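Local atomic coordinates of putative alpha/beta hydrolase (Desulfitobacterium hafniense, PDB entry 4RPC), a protein that is a putative alpha/beta hydrolase that probably cleaves an ester-like or related bond of a substrate not yet identified. Residues 24-29 against 36-41; 43-48 against 251-256. All coordinates share one frame; numbering follows the deposited sequence.

In the fold
From the N terminus the chain runs through edge strand 13-17 into strand 23-27, one of the parallel strands inside the sheet. Contact 1 closes the first, short loop: six residues after its first segment the chain returns over the end of that strand with 36-41. Helix 39-45 then carries on into contact 2, where 43-48 meets 251-256 of the last helix, 249-259, closing a loop of two hundred residues that holds most of the sheet. The two contacts are in series, neither crossing the other, with centres about 11 Å apart. They touch: Ile-41 packs against Ile-252 and Ser-253, and Leu-26 reaches Ile-256, tying strand 23-27 to the two helices on one face of the sheet.

Contact 1 (24-29 against 36-41)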
loop_
_atom_site.group_PDB
_atom_site.type_symbol
_atom_site.label_atom_id
_atom_site.label_comp_id
_atom_site.label_asym_id
_atom_site.label_seq_id
_atom_site.Cartn_x
_atom_site.Cartn_y
_atom_site.Cartn_z
ATOM N N VAL A 24 4.480 -12.288 6.889
ATOM C CA VAL A 24 4.669 -11.012 6.306
ATOM C C VAL A 24 3.536 -10.781 5.268
ATOM O O VAL A 24 3.394 -11.532 4.291
ATOM C CB VAL A 24 6.056 -10.966 5.650
ATOM C CG1 VAL A 24 6.282 -9.657 4.908
ATOM C CG2 VAL A 24 7.156 -11.154 6.716
ATOM N N LEU A 25 2.747 -9.748 5.484
ATOM C CA LEU A 25 1.622 -9.380 4.575
ATOM C C LEU A 25 2.029 -8.260 3.647
ATOM O O LEU A 25 2.512 -7.250 4.111
ATOM C CB LEU A 25 0.443 -8.838 5.411
ATOM C CG LEU A 25 -0.947 -9.407 5.401
ATOM C CD1 LEU A 25 -1.864 -8.425 6.107
ATOM C CD2 LEU A 25 -1.521 -9.737 4.043
ATOM N N LEU A 26 1.771 -8.404 2.362
ATOM C CA LEU A 26 2.120 -7.424 1.387
ATOM C C LEU A 26 0.876 -6.968 0.670
ATOM O O LEU A 26 0.231 -7.795 -0.044
ATOM C CB LEU A 26 3.069 -8.027 0.367
ATOM C CG LEU A 26 4.316 -8.665 0.919
ATOM C CD1 LEU A 26 5.025 -9.404 -0.205
ATOM C CD2 LEU A 26 5.241 -7.624 1.489
ATOM N N ILE A 27 0.540 -5.674 0.850
ATOM C CA ILE A 27 -0.736 -5.091 0.357
ATOM C C ILE A 27 -0.474 -4.050 -0.668
ATOM O O ILE A 27 0.124 -3.017 -0.381
ATOM C CB ILE A 27 -1.614 -4.513 1.487
ATOM C CG1 ILE A 27 -1.716 -5.470 2.672
ATOM C CG2 ILE A 27 -3.014 -4.195 0.967
ATOM C CD1 ILE A 27 -2.496 -4.930 3.877
ATOM N N HIS A 28 -0.884 -4.345 -1.897
ATOM C CA HIS A 28 -0.691 -3.467 -3.033
ATOM C C HIS A 28 -1.641 -2.277 -3.053
ATOM O O HIS A 28 -2.558 -2.183 -2.240
ATOM C CB HIS A 28 -0.785 -4.253 -4.340
ATOM C CG HIS A 28 -2.175 -4.708 -4.717
ATOM N ND1 HIS A 28 -3.081 -3.870 -5.317
ATOM C CD2 HIS A 28 -2.754 -5.931 -4.709
ATOM C CE1 HIS A 28 -4.204 -4.524 -5.566
ATOM N NE2 HIS A 28 -4.036 -5.778 -5.217
ATOM N N GLY A 29 -1.386 -1.336 -3.944
ATOM C CA GLY A 29 -2.204 -0.119 -4.010
ATOM C C GLY A 29 -3.248 -0.137 -5.125
ATOM O O GLY A 29 -3.360 -1.104 -5.909
ATOM N N THR A 36 2.491 -8.665 -9.721
ATOM C CA THR A 36 3.582 -7.867 -10.283
ATOM C C THR A 36 4.158 -6.867 -9.318
ATOM O O THR A 36 5.245 -6.377 -9.478
ATOM C CB THR A 36 3.157 -7.107 -11.549
ATOM O OG1 THR A 36 2.111 -6.191 -11.252
ATOM C CG2 THR A 36 2.701 -8.071 -12.643
ATOM N N CYS A 37 3.371 -6.508 -8.336
ATOM C CA CYS A 37 3.783 -5.558 -7.327
ATOM C C CYS A 37 4.951 -6.099 -6.483
ATOM O O CYS A 37 5.890 -5.387 -6.204
ATOM C CB CYS A 37 2.565 -5.323 -6.415
ATOM S SG CYS A 37 2.702 -3.764 -5.608
ATOM N N PHE A 38 4.853 -7.377 -6.113
ATOM C CA PHE A 38 5.697 -8.008 -5.134
ATOM C C PHE A 38 6.530 -9.195 -5.594
ATOM O O PHE A 38 7.105 -9.882 -4.762
ATOM C CB PHE A 38 4.772 -8.454 -3.968
ATOM C CG PHE A 38 4.065 -7.299 -3.299
ATOM C CD1 PHE A 38 4.820 -6.275 -2.730
ATOM C CD2 PHE A 38 2.695 -7.246 -3.222
ATOM C CE1 PHE A 38 4.211 -5.204 -2.104
ATOM C CE2 PHE A 38 2.082 -6.176 -2.612
ATOM C CZ PHE A 38 2.846 -5.144 -2.060
ATOM N N ALA A 39 6.651 -9.413 -6.881
ATOM C CA ALA A 39 7.443 -10.537 -7.399
ATOM C C ALA A 39 8.840 -10.704 -6.789
ATOM O O ALA A 39 9.150 -11.754 -6.242
ATOM C CB ALA A 39 7.514 -10.507 -8.921
ATOM N N ARG A 40 9.647 -9.648 -6.843
ATOM C CA ARG A 40 11.005 -9.710 -6.361
ATOM C C ARG A 40 11.045 -9.853 -4.879
ATOM O O ARG A 40 11.884 -10.595 -4.345
ATOM C CB ARG A 40 11.799 -8.477 -6.821
ATOM C CG ARG A 40 13.223 -8.404 -6.328
ATOM C CD ARG A 40 14.062 -9.634 -6.743
ATOM N NE ARG A 40 15.384 -9.568 -6.128
ATOM C CZ ARG A 40 16.410 -8.866 -6.619
ATOM N NH1 ARG A 40 16.294 -8.181 -7.748
ATOM N NH2 ARG A 40 17.561 -8.841 -5.981
ATOM N N ILE A 41 10.117 -9.194 -4.182
ATOM C CA ILE A 41 10.125 -9.287 -2.720
ATOM C C ILE A 41 9.842 -10.712 -2.294
ATOM O O ILE A 41 10.481 -11.251 -1.408
ATOM C CB ILE A 41 9.111 -8.309 -2.085
ATOM C CG1 ILE A 41 9.624 -6.878 -2.307
ATOM C CG2 ILE A 41 8.932 -8.573 -0.586
ATOM C CD1 ILE A 41 8.594 -5.796 -2.033
#
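Phe-38, the N-cap of helix 39-45, lays one face of its ring on Leu-26 of parallel strand 23-27 in the alpha/beta-hydrolase sheet. From its CB, which meets Leu-26 CD1 at 3.9 Å, the side chain runs toward the strand's end: CG and CD1 lie near both CB and CD1 of Leu-26, CD2, CE1 and CE2 rest on Leu-26 CB, and CE2 also comes within 3.6 Å of His-28 N at the ring edge. CZ ends beside the backbone of Ile-27. With CG of Phe-38 anti to its carbonyl carbon (chi1 -61°), the ring centre comes to lie under Leu-26 CB. This is a CH-pi contact, Leu-26 CB standing 3.5 Å from the centroid of the Phe-38 ring and 7° off its normal. Cys-37 SG sits above the opposite face, offset toward the rim. Putting an alanine at Phe-38 would probably open a gap between strand and helix, leaving Leu-26 CB without its aromatic partner. Beyond the ring, Leu-26 CD1 packs on Ile-41 CG2. Just past the strand's end His-28 CB touches Cys-37 SG at 3.7 Å, while the imidazole turns away and His-28 ND1 donates to Gly-29 O, 2.8 Å off and nearly in the ring plane.

Contact 2 (43-48 against 251-256); sequences RDLKDR and KISRLI
Ser-253 and Leu-45 bury the most surface where the end of helix 39-45 leans on helix 249-259, with Asp-44 supplying the polar link. The serine hydroxyl, OG, donates to Asp-44 OD2 over 2.9 Å and arrives at the anti lone pair of that oxygen, away from OD1. Ser-253 CB also lies 3.6 Å from Asp-44 CB, a contact that goes with the close approach of the helices: the CA atoms of Asp-44 and Ser-253 are 6.3 Å apart. The other carboxylate oxygen, OD1, is in a salt bridge with Arg-40 NE one turn back, so each oxygen of Asp-44 has its own partner and the carboxylate's rotation is probably restrained.

Leu-45 is the apolar half. Its two methyls go to different partners: CD2 reaches over to the backbone at Ser-253 O, 3.8 Å away, and CD1 meets Ile-256 one turn further along, with 4.1 Å between the two CD1 atoms. The CG of Leu-45 is anti to its carbonyl carbon (chi1 -55°), which directs the branch across to the facing helix, where it crosses the Ile-256 side chain at about a right angle.

This is helix-to-helix packing within the layer that flanks the alpha/beta-hydrolase sheet; a salt bridge from Arg-257 to Asp-47 adds a second polar tie. Ile-252 and Leu-255 carry helix 249-259 onto strand 204-210, with Leu-255 also touching strand 232-236.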
loop_
_atom_site.group_PDB
_atom_site.type_symbol
_atom_site.label_atom_id
_atom_site.label_comp_id
_atom_site.label_asym_id
_atom_site.label_seq_id
_atom_site.Cartn_x
_atom_site.Cartn_y
_atom_site.Cartn_z
ATOM N N ARG A 43 10.330 -13.447 -4.037
ATOM C CA ARG A 43 11.530 -14.224 -4.327
ATOM C C ARG A 43 12.618 -14.069 -3.289
ATOM O O ARG A 43 13.205 -15.069 -2.890
ATOM C CB ARG A 43 12.110 -13.904 -5.704
ATOM C CG ARG A 43 11.228 -14.396 -6.841
ATOM C CD ARG A 43 12.000 -14.463 -8.152
ATOM N NE ARG A 43 12.321 -13.126 -8.604
ATOM C CZ ARG A 43 11.478 -12.325 -9.262
ATOM N NH1 ARG A 43 10.238 -12.717 -9.590
ATOM N NH2 ARG A 43 11.895 -11.115 -9.633
ATOM N N ASP A 44 12.851 -12.838 -2.815
ATOM C CA ASP A 44 13.875 -12.604 -1.770
ATOM C C ASP A 44 13.528 -13.179 -0.383
ATOM O O ASP A 44 14.415 -13.571 0.349
ATOM C CB ASP A 44 14.185 -11.123 -1.603
ATOM C CG ASP A 44 14.782 -10.507 -2.837
ATOM O OD1 ASP A 44 15.336 -11.254 -3.699
ATOM O OD2 ASP A 44 14.683 -9.251 -2.953
ATOM N N LEU A 45 12.251 -13.197 -0.015
ATOM C CA LEU A 45 11.880 -13.630 1.323
ATOM C C LEU A 45 11.311 -15.057 1.406
ATOM O O LEU A 45 11.157 -15.567 2.493
ATOM C CB LEU A 45 10.873 -12.631 1.918
ATOM C CG LEU A 45 11.313 -11.166 1.939
ATOM C CD1 LEU A 45 10.160 -10.286 2.373
ATOM C CD2 LEU A 45 12.497 -10.971 2.873
ATOM N N LYS A 46 11.020 -15.710 0.282
ATOM C CA LYS A 46 10.296 -16.986 0.333
ATOM C C LYS A 46 11.063 -18.111 1.014
ATOM O O LYS A 46 10.451 -19.016 1.558
ATOM C CB LYS A 46 9.861 -17.442 -1.052
ATOM C CG LYS A 46 10.965 -17.835 -2.009
ATOM C CD LYS A 46 10.333 -18.051 -3.371
ATOM C CE LYS A 46 11.344 -18.358 -4.472
ATOM N NZ LYS A 46 11.726 -19.786 -4.347
ATOM N N ASP A 47 12.396 -18.050 0.974
ATOM C CA ASP A 47 13.234 -19.008 1.702
ATOM C C ASP A 47 12.823 -19.137 3.190
ATOM O O ASP A 47 12.870 -20.206 3.758
ATOM C CB ASP A 47 14.744 -18.649 1.562
ATOM C CG ASP A 47 15.146 -17.323 2.296
ATOM O OD1 ASP A 47 14.533 -16.236 2.076
ATOM O OD2 ASP A 47 16.110 -17.359 3.113
ATOM N N ARG A 48 12.371 -18.036 3.791
ATOM C CA ARG A 48 12.246 -17.952 5.210
ATOM C C ARG A 48 10.839 -17.515 5.695
ATOM O O ARG A 48 10.317 -18.015 6.700
ATOM C CB ARG A 48 13.339 -17.008 5.676
ATOM C CG ARG A 48 13.055 -16.310 6.979
ATOM C CD ARG A 48 13.217 -17.234 8.180
ATOM N NE ARG A 48 13.605 -16.427 9.345
ATOM C CZ ARG A 48 13.328 -16.716 10.612
ATOM N NH1 ARG A 48 12.645 -17.827 10.947
ATOM N NH2 ARG A 48 13.730 -15.869 11.550
ATOM N N LYS A 251 15.443 -3.486 -2.124
ATOM C CA LYS A 251 15.679 -2.713 -0.883
ATOM C C LYS A 251 14.533 -2.817 0.095
ATOM O O LYS A 251 14.715 -2.629 1.287
ATOM C CB LYS A 251 15.909 -1.232 -1.131
ATOM C CG LYS A 251 17.058 -0.931 -2.038
ATOM C CD LYS A 251 17.245 0.574 -2.115
ATOM C CE LYS A 251 18.359 0.905 -3.101
ATOM N NZ LYS A 251 18.856 2.266 -2.841
ATOM N N ILE A 252 13.325 -3.059 -0.409
ATOM C CA ILE A 252 12.205 -3.295 0.498
ATOM C C ILE A 252 12.429 -4.626 1.208
ATOM O O ILE A 252 12.233 -4.704 2.399
ATOM C CB ILE A 252 10.793 -3.330 -0.193
ATOM C CG1 ILE A 252 10.478 -2.079 -1.046
ATOM C CG2 ILE A 252 9.713 -3.513 0.852
ATOM C CD1 ILE A 252 10.478 -0.787 -0.315
ATOM N N SER A 253 12.783 -5.676 0.465
ATOM C CA SER A 253 13.159 -7.000 1.059
ATOM C C SER A 253 14.156 -6.921 2.170
ATOM O O SER A 253 13.997 -7.542 3.199
ATOM C CB SER A 253 13.796 -7.902 0.023
ATOM O OG SER A 253 12.854 -8.150 -0.950
ATOM N N ARG A 254 15.223 -6.189 1.910
ATOM C CA ARG A 254 16.308 -6.052 2.881
ATOM C C ARG A 254 15.770 -5.373 4.127
ATOM O O ARG A 254 16.013 -5.778 5.235
ATOM C CB ARG A 254 17.417 -5.214 2.262
ATOM C CG ARG A 254 18.804 -5.583 2.667
ATOM C CD ARG A 254 19.776 -5.358 1.519
ATOM N NE ARG A 254 20.738 -4.311 1.820
ATOM C CZ ARG A 254 21.811 -4.462 2.591
ATOM N NH1 ARG A 254 22.073 -5.623 3.191
ATOM N NH2 ARG A 254 22.623 -3.437 2.766
ATOM N N LEU A 255 14.995 -4.335 3.938
ATOM C CA LEU A 255 14.466 -3.595 5.063
ATOM C C LEU A 255 13.518 -4.446 5.933
ATOM O O LEU A 255 13.568 -4.390 7.171
ATOM C CB LEU A 255 13.730 -2.387 4.521
ATOM C CG LEU A 255 13.317 -1.328 5.524
ATOM C CD1 LEU A 255 14.472 -0.975 6.444
ATOM C CD2 LEU A 255 12.841 -0.091 4.754
ATOM N N ILE A 256 12.661 -5.234 5.292
ATOM C CA ILE A 256 11.783 -6.138 6.022
ATOM C C ILE A 256 12.590 -7.116 6.903
ATOM O O ILE A 256 12.282 -7.312 8.075
ATOM C CB ILE A 256 10.838 -6.922 5.082
ATOM C CG1 ILE A 256 9.760 -5.982 4.533
ATOM C CG2 ILE A 256 10.127 -8.007 5.861
ATOM C CD1 ILE A 256 8.913 -6.558 3.401
#